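Local structure of uncharacterized protein (Exiguobacterium sibiricum, 3B77) at residues 156-159 / 160-163; 163-166 / 167-171; 170-173 / 174-178. The protein is of unknown function but carries a bacterial pleckstrin homology domain and a helical region that probably drives its assembly into oligomers. All coordinates share one frame; numbering follows the deposited sequence.

The three interactions follow one another along helix 156-178, the second arm of a helical hairpin whose first arm is helix 108-146. Interaction 1 starts the helix, and interaction 2 takes over at Leu163, with centres about 11 Å apart. Interaction 3 shares Trp170 and Leu171 with interaction 2, and their centres lie about 10 Å apart. Interactions 1 and 3 do not touch: their nearest atoms are about 8 Å apart. Interaction 1 lies farthest from the centre of the chain, at about 38 Å, and interaction 3 at about 17 Å. All three touch a second subunit, consistent with a role of this helical region in oligomerisation.

Interaction 1 (156-159 / 160-163); sequences VPQT and FKDL
Val156, Pro157 and Gln158 offer their carbonyl oxygens to the backbone N-H groups of Phe160, Lys161 and Asp162 in i to i+4 hydrogen bonds of 2.8 to 2.9 Å. A weak bond of 3.0 Å runs from N of Leu163 to O of Thr159. This is the first part of helix 156-178. Asn155, just before it, is the N-cap: its OD1 accepts the N-H of Gln158, and its backbone O is bonded to OG1 of Thr159.

Gln158 and Asp162 meet one turn apart. Gln158 sends CG anti to its backbone N and then bends at chi2 (59°), which swings its amide forward toward Asp162. NE2 of Gln158 lies 3.2 Å from OD1 of Asp162. The two flat groups do not lie side by side, for the amide and carboxylate planes are 76° apart. The other carboxylate oxygen, OD2 of Asp162, sits 3.6 Å from the methylene CG of Gln158. Lys161 is fully extended, and its CD passes 4.1 Å from NE2 of Gln158 on the way outward.

Phe160 has CG anti to its own N (chi1 171°), which carries the ring away from the preceding turn. The ring packs on Leu139 of a second subunit and Ile145 of a fourth, while Leu163 reaches Phe160 of a third.

The chemistry is therefore divided. Gln158, Lys161 and Asp162 make a polar strip, while Val156, Phe160 and Leu163 give nonpolar surface to other subunits. Within the strip, OD2 of Asp162 lies 3.2 Å from O of Gln158, a pair of acceptors that would probably disfavour the negative charge. The amide nitrogen of Gln158 beside OD1 would probably offset part of this.

Interaction 2 (163-166 / 167-171); sequences LSQE and SFDWL
Gln165 reaches forward to both Phe168 and Asp169. Its chain leaves trans to N and kinks about the CB-CG bond (chi2 67°), turning the amide along the helix. NE2 of Gln165 comes obliquely to CD2 of Phe168 at 3.6 Å, the amide and ring planes being 83° apart. The carboxylate of Asp169 is turned much less, only 32° from the same amide, with its OD1 3.5 Å from NE2 of Gln165.

OE1 of Glu166 and OD2 of Asp169, both acidic, lie 4.7 Å apart. A water bridges them, donating to OE1 of Glu166 at 3.0 Å and to OD2 of Asp169 at 2.8 Å. The two donated hydrogens would probably ease the repulsion.

This is the middle of helix 156-178, the second arm of the hairpin. Four i to i+4 backbone bonds cross between the two segments, from Ser167 N to Leu163 O through Trp170 N to Glu166 O. Leu171 N to Ser167 O continues the series.

The buried hydroxyls have partners across the subunit boundary. Ser164 OG bonds to Ser142 of a second subunit and to Phe160 O of its own helix. Ser167 OG bonds to Ser138 of that second subunit, whose His174 meets Phe168 edge-to-face.

Interaction 3 (170-173 / 174-178); sequences WLQG and HYYKW
His174 lies across the indole of Trp170, four residues back. Its chi1 of -75° sets the imidazole beside its own backbone N, in reach of the previous turn. NE2 of His174 stands 3.2 Å above the indole plane, offset toward the rim, and is 3.4 Å from CZ2 of Trp170. The planes meet at 46°, an oblique pairing with centroids 4.1 Å apart. The indole is itself anchored, because NE1 of Trp170 bonds to O of Ala135 on helix 108-146. At its edge, the imidazole brings CD2 of His174 to 3.2 Å from O of Trp170.

Tyr175 swings its ring away from the preceding turn and packs on Met131 of a second subunit. Tyr176 instead has CG beside its backbone N, and its CE2 touches CG of Gln172 at 3.9 Å. The Gln172 amide lies 38° from the phenol plane.

Lys177 bonds to Gly173 through its backbone, N to O at 2.9 Å. Its CG sits over the centre of one face of the Trp178 ring.

Trp178 closes the series with its own side chain. NE1 of Trp178 donates to ND1 of His174 at 3.1 Å. ND1 is thus an acceptor, and the imidazole proton is probably on NE2, which lies over the Trp170 face.

Trp170, His174 and Trp178 form an i, i+4, i+8 strip along one side of the helix. They pack on Leu139, Ala135 and Met131 of helix 108-146, in that order, an arrangement typical of an antiparallel helical hairpin.

Interaction 1 (156-159 / 160-163)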
ATOM      1  N   VAL A 156     -31.054   5.290   5.486  1.00 50.06           N
ATOM      2  CA  VAL A 156     -29.837   5.772   4.778  1.00 49.75           C
ATOM      3  C   VAL A 156     -30.058   6.976   3.852  1.00 48.75           C
ATOM      4  O   VAL A 156     -29.324   7.951   3.946  1.00 48.14           O
ATOM      5  CB  VAL A 156     -29.072   4.643   4.055  1.00 49.17           C
ATOM      6  CG1 VAL A 156     -27.755   5.181   3.454  1.00 48.76           C
ATOM      7  CG2 VAL A 156     -28.794   3.504   5.019  1.00 48.71           C
ATOM      8  N   PRO A 157     -31.111   6.951   3.007  1.00 49.61           N
ATOM      9  CA  PRO A 157     -31.317   8.094   2.087  1.00 48.94           C
ATOM     10  C   PRO A 157     -31.697   9.400   2.769  1.00 47.09           C
ATOM     11  O   PRO A 157     -31.171  10.441   2.388  1.00 42.77           O
ATOM     12  CB  PRO A 157     -32.417   7.603   1.150  1.00 49.56           C
ATOM     13  CG  PRO A 157     -32.506   6.117   1.394  1.00 51.11           C
ATOM     14  CD  PRO A 157     -32.139   5.910   2.809  1.00 50.37           C
ATOM     15  N   GLN A 158     -32.549   9.327   3.788  1.00 46.16           N
ATOM     16  CA  GLN A 158     -32.935  10.503   4.599  1.00 47.61           C
ATOM     17  C   GLN A 158     -31.728  11.097   5.318  1.00 46.01           C
ATOM     18  O   GLN A 158     -31.552  12.316   5.380  1.00 46.51           O
ATOM     19  CB  GLN A 158     -34.006  10.143   5.663  1.00 48.32           C
ATOM     20  CG  GLN A 158     -34.646  11.364   6.314  1.00 52.47           C
ATOM     21  CD  GLN A 158     -35.327  12.274   5.270  1.00 58.28           C
ATOM     22  OE1 GLN A 158     -35.731  11.811   4.200  1.00 62.01           O
ATOM     23  NE2 GLN A 158     -35.424  13.575   5.562  1.00 61.86           N
ATOM     24  N   THR A 159     -30.927  10.205   5.897  1.00 44.85           N
ATOM     25  CA  THR A 159     -29.729  10.572   6.596  1.00 44.15           C
ATOM     26  C   THR A 159     -28.771  11.191   5.563  1.00 44.06           C
ATOM     27  O   THR A 159     -28.153  12.178   5.872  1.00 42.78           O
ATOM     28  CB  THR A 159     -29.072   9.373   7.297  1.00 42.90           C
ATOM     29  OG1 THR A 159     -29.905   8.880   8.353  1.00 48.86           O
ATOM     30  CG2 THR A 159     -27.810   9.777   7.916  1.00 43.14           C
ATOM     31  N   PHE A 160     -28.714  10.639   4.360  1.00 45.11           N
ATOM     32  CA  PHE A 160     -27.832  11.168   3.264  1.00 49.23           C
ATOM     33  C   PHE A 160     -28.260  12.563   2.842  1.00 48.71           C
ATOM     34  O   PHE A 160     -27.459  13.415   2.704  1.00 46.22           O
ATOM     35  CB  PHE A 160     -27.838  10.206   2.076  1.00 50.78           C
ATOM     36  CG  PHE A 160     -27.154  10.724   0.844  1.00 52.70           C
ATOM     37  CD1 PHE A 160     -25.781  10.829   0.769  1.00 51.74           C
ATOM     38  CD2 PHE A 160     -27.885  11.049  -0.268  1.00 56.93           C
ATOM     39  CE1 PHE A 160     -25.158  11.287  -0.396  1.00 55.11           C
ATOM     40  CE2 PHE A 160     -27.259  11.540  -1.418  1.00 57.18           C
ATOM     41  CZ  PHE A 160     -25.890  11.623  -1.478  1.00 55.92           C
ATOM     42  N   LYS A 161     -29.572  12.789   2.761  1.00 51.62           N
ATOM     43  CA  LYS A 161     -30.153  14.100   2.430  1.00 51.17           C
ATOM     44  C   LYS A 161     -29.800  15.152   3.483  1.00 49.00           C
ATOM     45  O   LYS A 161     -29.210  16.230   3.166  1.00 41.61           O
ATOM     46  CB  LYS A 161     -31.695  13.945   2.383  1.00 52.02           C
ATOM     47  CG  LYS A 161     -32.498  15.193   1.946  1.00 54.63           C
ATOM     48  CD  LYS A 161     -34.006  14.834   1.941  1.00 57.83           C
ATOM     49  CE  LYS A 161     -34.852  15.993   1.438  1.00 60.58           C
ATOM     50  NZ  LYS A 161     -36.266  15.608   1.558  1.00 61.81           N
ATOM     51  N   ASP A 162     -30.259  14.834   4.717  1.00 45.04           N
ATOM     52  CA  ASP A 162     -30.078  15.682   5.907  1.00 44.84           C
ATOM     53  C   ASP A 162     -28.565  16.043   6.116  1.00 44.74           C
ATOM     54  O   ASP A 162     -28.234  17.125   6.597  1.00 46.75           O
ATOM     55  CB  ASP A 162     -30.627  14.966   7.148  1.00 45.26           C
ATOM     56  CG  ASP A 162     -32.195  14.768   7.147  1.00 47.11           C
ATOM     57  OD1 ASP A 162     -32.972  15.422   6.414  1.00 47.94           O
ATOM     58  OD2 ASP A 162     -32.668  13.936   7.949  1.00 50.45           O
ATOM     59  N   LEU A 163     -27.646  15.158   5.724  1.00 42.98           N
ATOM     60  CA  LEU A 163     -26.222  15.358   5.979  1.00 43.15           C
ATOM     61  C   LEU A 163     -25.642  16.309   4.956  1.00 42.58           C
ATOM     62  O   LEU A 163     -24.761  17.143   5.233  1.00 43.14           O
ATOM     63  CB  LEU A 163     -25.569  13.978   5.916  1.00 44.60           C
ATOM     64  CG  LEU A 163     -24.117  13.737   6.342  1.00 46.05           C
ATOM     65  CD1 LEU A 163     -23.623  14.671   7.440  1.00 46.96           C
ATOM     66  CD2 LEU A 163     -23.949  12.259   6.706  1.00 42.22           C
TER

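Interaction 2 (163-166 / 167-171)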
ATOM      1  N   LEU A 163     -27.646  15.158   5.724  1.00 42.98           N
ATOM      2  CA  LEU A 163     -26.222  15.358   5.979  1.00 43.15           C
ATOM      3  C   LEU A 163     -25.642  16.309   4.956  1.00 42.58           C
ATOM      4  O   LEU A 163     -24.761  17.143   5.233  1.00 43.14           O
ATOM      5  CB  LEU A 163     -25.569  13.978   5.916  1.00 44.60           C
ATOM      6  CG  LEU A 163     -24.117  13.737   6.342  1.00 46.05           C
ATOM      7  CD1 LEU A 163     -23.623  14.671   7.440  1.00 46.96           C
ATOM      8  CD2 LEU A 163     -23.949  12.259   6.706  1.00 42.22           C
ATOM      9  N   SER A 164     -26.156  16.184   3.746  1.00 42.11           N
ATOM     10  CA  SER A 164     -25.834  17.079   2.672  1.00 43.32           C
ATOM     11  C   SER A 164     -26.302  18.493   3.029  1.00 44.41           C
ATOM     12  O   SER A 164     -25.583  19.462   2.785  1.00 42.95           O
ATOM     13  CB  SER A 164     -26.477  16.558   1.374  1.00 43.20           C
ATOM     14  OG  SER A 164     -26.268  15.137   1.207  1.00 41.12           O
ATOM     15  N   GLN A 165     -27.482  18.595   3.651  1.00 46.16           N
ATOM     16  CA  GLN A 165     -28.021  19.891   4.046  1.00 47.03           C
ATOM     17  C   GLN A 165     -27.147  20.516   5.125  1.00 47.27           C
ATOM     18  O   GLN A 165     -26.587  21.586   4.900  1.00 45.04           O
ATOM     19  CB  GLN A 165     -29.476  19.805   4.558  1.00 47.32           C
ATOM     20  CG  GLN A 165     -30.120  21.213   4.532  1.00 49.01           C
ATOM     21  CD  GLN A 165     -30.307  21.734   3.106  1.00 49.93           C
ATOM     22  OE1 GLN A 165     -31.036  21.119   2.307  1.00 52.16           O
ATOM     23  NE2 GLN A 165     -29.611  22.831   2.757  1.00 51.10           N
ATOM     24  N   GLU A 166     -27.004  19.835   6.278  1.00 47.81           N
ATOM     25  CA  GLU A 166     -26.087  20.325   7.327  1.00 48.58           C
ATOM     26  C   GLU A 166     -24.781  20.854   6.696  1.00 47.42           C
ATOM     27  O   GLU A 166     -24.379  21.976   6.925  1.00 49.48           O
ATOM     28  CB  GLU A 166     -25.751  19.251   8.346  1.00 48.98           C
ATOM     29  CG  GLU A 166     -26.896  18.861   9.261  1.00 52.76           C
ATOM     30  CD  GLU A 166     -27.621  20.034   9.888  1.00 53.65           C
ATOM     31  OE1 GLU A 166     -27.033  21.095  10.219  1.00 57.53           O
ATOM     32  OE2 GLU A 166     -28.826  19.877  10.017  1.00 55.29           O
ATOM     33  N   SER A 167     -24.112  20.072   5.888  1.00 46.68           N
ATOM     34  CA  SER A 167     -22.861  20.594   5.298  1.00 46.93           C
ATOM     35  C   SER A 167     -23.119  21.902   4.559  1.00 46.72           C
ATOM     36  O   SER A 167     -22.434  22.896   4.798  1.00 47.83           O
ATOM     37  CB  SER A 167     -22.220  19.542   4.399  1.00 46.92           C
ATOM     38  OG  SER A 167     -21.130  20.074   3.704  1.00 49.19           O
ATOM     39  N   PHE A 168     -24.145  21.926   3.710  1.00 46.30           N
ATOM     40  CA  PHE A 168     -24.500  23.115   2.966  1.00 45.81           C
ATOM     41  C   PHE A 168     -24.749  24.310   3.853  1.00 46.05           C
ATOM     42  O   PHE A 168     -24.172  25.386   3.629  1.00 47.43           O
ATOM     43  CB  PHE A 168     -25.721  22.889   2.042  1.00 47.47           C
ATOM     44  CG  PHE A 168     -25.954  24.039   1.074  1.00 46.58           C
ATOM     45  CD1 PHE A 168     -25.037  24.295   0.076  1.00 50.40           C
ATOM     46  CD2 PHE A 168     -27.045  24.872   1.203  1.00 46.12           C
ATOM     47  CE1 PHE A 168     -25.217  25.375  -0.781  1.00 49.84           C
ATOM     48  CE2 PHE A 168     -27.246  25.905   0.372  1.00 46.94           C
ATOM     49  CZ  PHE A 168     -26.334  26.184  -0.624  1.00 49.37           C
ATOM     50  N   ASP A 169     -25.604  24.138   4.849  1.00 44.72           N
ATOM     51  CA  ASP A 169     -25.889  25.211   5.788  1.00 46.43           C
ATOM     52  C   ASP A 169     -24.663  25.783   6.485  1.00 42.91           C
ATOM     53  O   ASP A 169     -24.593  26.976   6.721  1.00 42.70           O
ATOM     54  CB  ASP A 169     -26.873  24.736   6.871  1.00 45.63           C
ATOM     55  CG  ASP A 169     -28.285  24.520   6.316  1.00 54.50           C
ATOM     56  OD1 ASP A 169     -28.570  25.140   5.231  1.00 58.59           O
ATOM     57  OD2 ASP A 169     -29.113  23.780   6.966  1.00 52.46           O
ATOM     58  N   TRP A 170     -23.773  24.914   6.915  1.00 40.60           N
ATOM     59  CA  TRP A 170     -22.570  25.330   7.566  1.00 42.68           C
ATOM     60  C   TRP A 170     -21.697  26.129   6.551  1.00 44.31           C
ATOM     61  O   TRP A 170     -21.286  27.241   6.820  1.00 44.63           O
ATOM     62  CB  TRP A 170     -21.841  24.079   8.062  1.00 43.91           C
ATOM     63  CG  TRP A 170     -20.537  24.359   8.723  1.00 44.58           C
ATOM     64  CD1 TRP A 170     -19.357  24.522   8.111  1.00 44.59           C
ATOM     65  CD2 TRP A 170     -20.297  24.547  10.124  1.00 42.77           C
ATOM     66  NE1 TRP A 170     -18.377  24.793   9.022  1.00 44.57           N
ATOM     67  CE2 TRP A 170     -18.915  24.801  10.275  1.00 43.73           C
ATOM     68  CE3 TRP A 170     -21.109  24.527  11.258  1.00 44.16           C
ATOM     69  CZ2 TRP A 170     -18.324  25.071  11.515  1.00 42.83           C
ATOM     70  CZ3 TRP A 170     -20.524  24.763  12.501  1.00 44.22           C
ATOM     71  CH2 TRP A 170     -19.149  25.049  12.618  1.00 44.11           C
ATOM     72  N   LEU A 171     -21.477  25.600   5.363  1.00 45.40           N
ATOM     73  CA  LEU A 171     -20.588  26.307   4.428  1.00 50.34           C
ATOM     74  C   LEU A 171     -21.185  27.670   4.109  1.00 53.39           C
ATOM     75  O   LEU A 171     -20.476  28.682   4.031  1.00 51.88           O
ATOM     76  CB  LEU A 171     -20.375  25.499   3.136  1.00 49.15           C
ATOM     77  CG  LEU A 171     -19.545  24.241   3.259  1.00 48.71           C
ATOM     78  CD1 LEU A 171     -19.229  23.600   1.866  1.00 47.73           C
ATOM     79  CD2 LEU A 171     -18.248  24.632   3.910  1.00 48.20           C
TER
HETATM   80  O   HOH W   1     -28.323  23.722   9.692  1.00 53.13           O

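Interaction 3 (170-173 / 174-178)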
ATOM      1  N   TRP A 170     -23.773  24.914   6.915  1.00 40.60           N
ATOM      2  CA  TRP A 170     -22.570  25.330   7.566  1.00 42.68           C
ATOM      3  C   TRP A 170     -21.697  26.129   6.551  1.00 44.31           C
ATOM      4  O   TRP A 170     -21.286  27.241   6.820  1.00 44.63           O
ATOM      5  CB  TRP A 170     -21.841  24.079   8.062  1.00 43.91           C
ATOM      6  CG  TRP A 170     -20.537  24.359   8.723  1.00 44.58           C
ATOM      7  CD1 TRP A 170     -19.357  24.522   8.111  1.00 44.59           C
ATOM      8  CD2 TRP A 170     -20.297  24.547  10.124  1.00 42.77           C
ATOM      9  NE1 TRP A 170     -18.377  24.793   9.022  1.00 44.57           N
ATOM     10  CE2 TRP A 170     -18.915  24.801  10.275  1.00 43.73           C
ATOM     11  CE3 TRP A 170     -21.109  24.527  11.258  1.00 44.16           C
ATOM     12  CZ2 TRP A 170     -18.324  25.071  11.515  1.00 42.83           C
ATOM     13  CZ3 TRP A 170     -20.524  24.763  12.501  1.00 44.22           C
ATOM     14  CH2 TRP A 170     -19.149  25.049  12.618  1.00 44.11           C
ATOM     15  N   LEU A 171     -21.477  25.600   5.363  1.00 45.40           N
ATOM     16  CA  LEU A 171     -20.588  26.307   4.428  1.00 50.34           C
ATOM     17  C   LEU A 171     -21.185  27.670   4.109  1.00 53.39           C
ATOM     18  O   LEU A 171     -20.476  28.682   4.031  1.00 51.88           O
ATOM     19  CB  LEU A 171     -20.375  25.499   3.136  1.00 49.15           C
ATOM     20  CG  LEU A 171     -19.545  24.241   3.259  1.00 48.71           C
ATOM     21  CD1 LEU A 171     -19.229  23.600   1.866  1.00 47.73           C
ATOM     22  CD2 LEU A 171     -18.248  24.632   3.910  1.00 48.20           C
ATOM     23  N   GLN A 172     -22.519  27.679   4.017  1.00 55.97           N
ATOM     24  CA  GLN A 172     -23.231  28.853   3.596  1.00 57.08           C
ATOM     25  C   GLN A 172     -23.356  29.876   4.697  1.00 56.37           C
ATOM     26  O   GLN A 172     -23.093  31.061   4.492  1.00 58.07           O
ATOM     27  CB  GLN A 172     -24.621  28.454   3.152  1.00 57.86           C
ATOM     28  CG  GLN A 172     -25.370  29.637   2.618  1.00 59.99           C
ATOM     29  CD  GLN A 172     -26.809  29.396   2.608  1.00 62.54           C
ATOM     30  OE1 GLN A 172     -27.355  28.904   3.626  1.00 63.36           O
ATOM     31  NE2 GLN A 172     -27.488  29.763   1.473  1.00 60.53           N
ATOM     32  N   GLY A 173     -23.825  29.425   5.854  1.00 55.94           N
ATOM     33  CA  GLY A 173     -23.975  30.298   7.018  1.00 54.74           C
ATOM     34  C   GLY A 173     -22.675  31.020   7.273  1.00 53.74           C
ATOM     35  O   GLY A 173     -22.655  32.202   7.427  1.00 57.15           O
ATOM     36  N   HIS A 174     -21.576  30.303   7.253  1.00 53.38           N
ATOM     37  CA  HIS A 174     -20.297  30.882   7.548  1.00 53.99           C
ATOM     38  C   HIS A 174     -19.831  31.840   6.462  1.00 55.78           C
ATOM     39  O   HIS A 174     -19.273  32.891   6.787  1.00 56.02           O
ATOM     40  CB  HIS A 174     -19.252  29.786   7.849  1.00 53.81           C
ATOM     41  CG  HIS A 174     -19.415  29.161   9.216  1.00 52.87           C
ATOM     42  ND1 HIS A 174     -18.832  29.690  10.342  1.00 51.84           N
ATOM     43  CD2 HIS A 174     -20.123  28.084   9.636  1.00 52.76           C
ATOM     44  CE1 HIS A 174     -19.155  28.962  11.395  1.00 50.49           C
ATOM     45  NE2 HIS A 174     -19.941  27.979  10.995  1.00 51.08           N
ATOM     46  N   TYR A 175     -20.092  31.501   5.193  1.00 58.09           N
ATOM     47  CA  TYR A 175     -19.774  32.385   4.081  1.00 59.89           C
ATOM     48  C   TYR A 175     -20.435  33.760   4.292  1.00 60.71           C
ATOM     49  O   TYR A 175     -19.790  34.782   4.202  1.00 59.01           O
ATOM     50  CB  TYR A 175     -20.206  31.774   2.728  1.00 62.35           C
ATOM     51  CG  TYR A 175     -19.794  32.630   1.523  1.00 63.05           C
ATOM     52  CD1 TYR A 175     -18.499  32.621   1.050  1.00 64.78           C
ATOM     53  CD2 TYR A 175     -20.725  33.446   0.881  1.00 63.50           C
ATOM     54  CE1 TYR A 175     -18.126  33.423  -0.039  1.00 66.59           C
ATOM     55  CE2 TYR A 175     -20.395  34.231  -0.178  1.00 64.07           C
ATOM     56  CZ  TYR A 175     -19.075  34.227  -0.650  1.00 66.07           C
ATOM     57  OH  TYR A 175     -18.698  35.017  -1.721  1.00 67.42           O
ATOM     58  N   TYR A 176     -21.725  33.771   4.599  1.00 62.11           N
ATOM     59  CA  TYR A 176     -22.433  35.027   4.785  1.00 63.12           C
ATOM     60  C   TYR A 176     -22.156  35.702   6.115  1.00 62.78           C
ATOM     61  O   TYR A 176     -22.297  36.915   6.240  1.00 64.45           O
ATOM     62  CB  TYR A 176     -23.933  34.834   4.589  1.00 65.82           C
ATOM     63  CG  TYR A 176     -24.310  34.531   3.152  1.00 68.65           C
ATOM     64  CD1 TYR A 176     -23.666  35.205   2.084  1.00 70.49           C
ATOM     65  CD2 TYR A 176     -25.342  33.604   2.840  1.00 70.44           C
ATOM     66  CE1 TYR A 176     -23.987  34.960   0.755  1.00 71.59           C
ATOM     67  CE2 TYR A 176     -25.686  33.353   1.484  1.00 72.17           C
ATOM     68  CZ  TYR A 176     -24.971  34.048   0.448  1.00 71.97           C
ATOM     69  OH  TYR A 176     -25.228  33.886  -0.895  1.00 71.88           O
ATOM     70  N   LYS A 177     -21.756  34.947   7.119  1.00 62.33           N
ATOM     71  CA  LYS A 177     -21.404  35.575   8.389  1.00 61.88           C
ATOM     72  C   LYS A 177     -20.071  36.308   8.361  1.00 61.16           C
ATOM     73  O   LYS A 177     -19.967  37.390   8.920  1.00 63.00           O
ATOM     74  CB  LYS A 177     -21.345  34.537   9.481  1.00 63.03           C
ATOM     75  CG  LYS A 177     -21.181  35.118  10.857  1.00 66.08           C
ATOM     76  CD  LYS A 177     -21.553  34.089  11.917  1.00 69.25           C
ATOM     77  CE  LYS A 177     -21.486  34.677  13.322  1.00 72.39           C
ATOM     78  NZ  LYS A 177     -21.925  33.740  14.418  1.00 74.82           N
ATOM     79  N   TRP A 178     -19.055  35.714   7.736  1.00 59.09           N
ATOM     80  CA  TRP A 178     -17.726  36.250   7.790  1.00 59.60           C
ATOM     81  C   TRP A 178     -17.346  37.051   6.540  1.00 61.49           C
ATOM     82  O   TRP A 178     -16.238  37.556   6.477  1.00 64.44           O
ATOM     83  CB  TRP A 178     -16.697  35.135   8.059  1.00 58.18           C
ATOM     84  CG  TRP A 178     -17.043  34.297   9.227  1.00 56.50           C
ATOM     85  CD1 TRP A 178     -17.392  32.983   9.224  1.00 56.70           C
ATOM     86  CD2 TRP A 178     -17.178  34.737  10.575  1.00 55.54           C
ATOM     87  NE1 TRP A 178     -17.725  32.565  10.502  1.00 54.87           N
ATOM     88  CE2 TRP A 178     -17.597  33.626  11.346  1.00 54.49           C
ATOM     89  CE3 TRP A 178     -16.994  35.965  11.203  1.00 55.21           C
ATOM     90  CZ2 TRP A 178     -17.787  33.695  12.709  1.00 55.32           C
ATOM     91  CZ3 TRP A 178     -17.190  36.042  12.558  1.00 55.97           C
ATOM     92  CH2 TRP A 178     -17.604  34.911  13.305  1.00 56.35           C
TER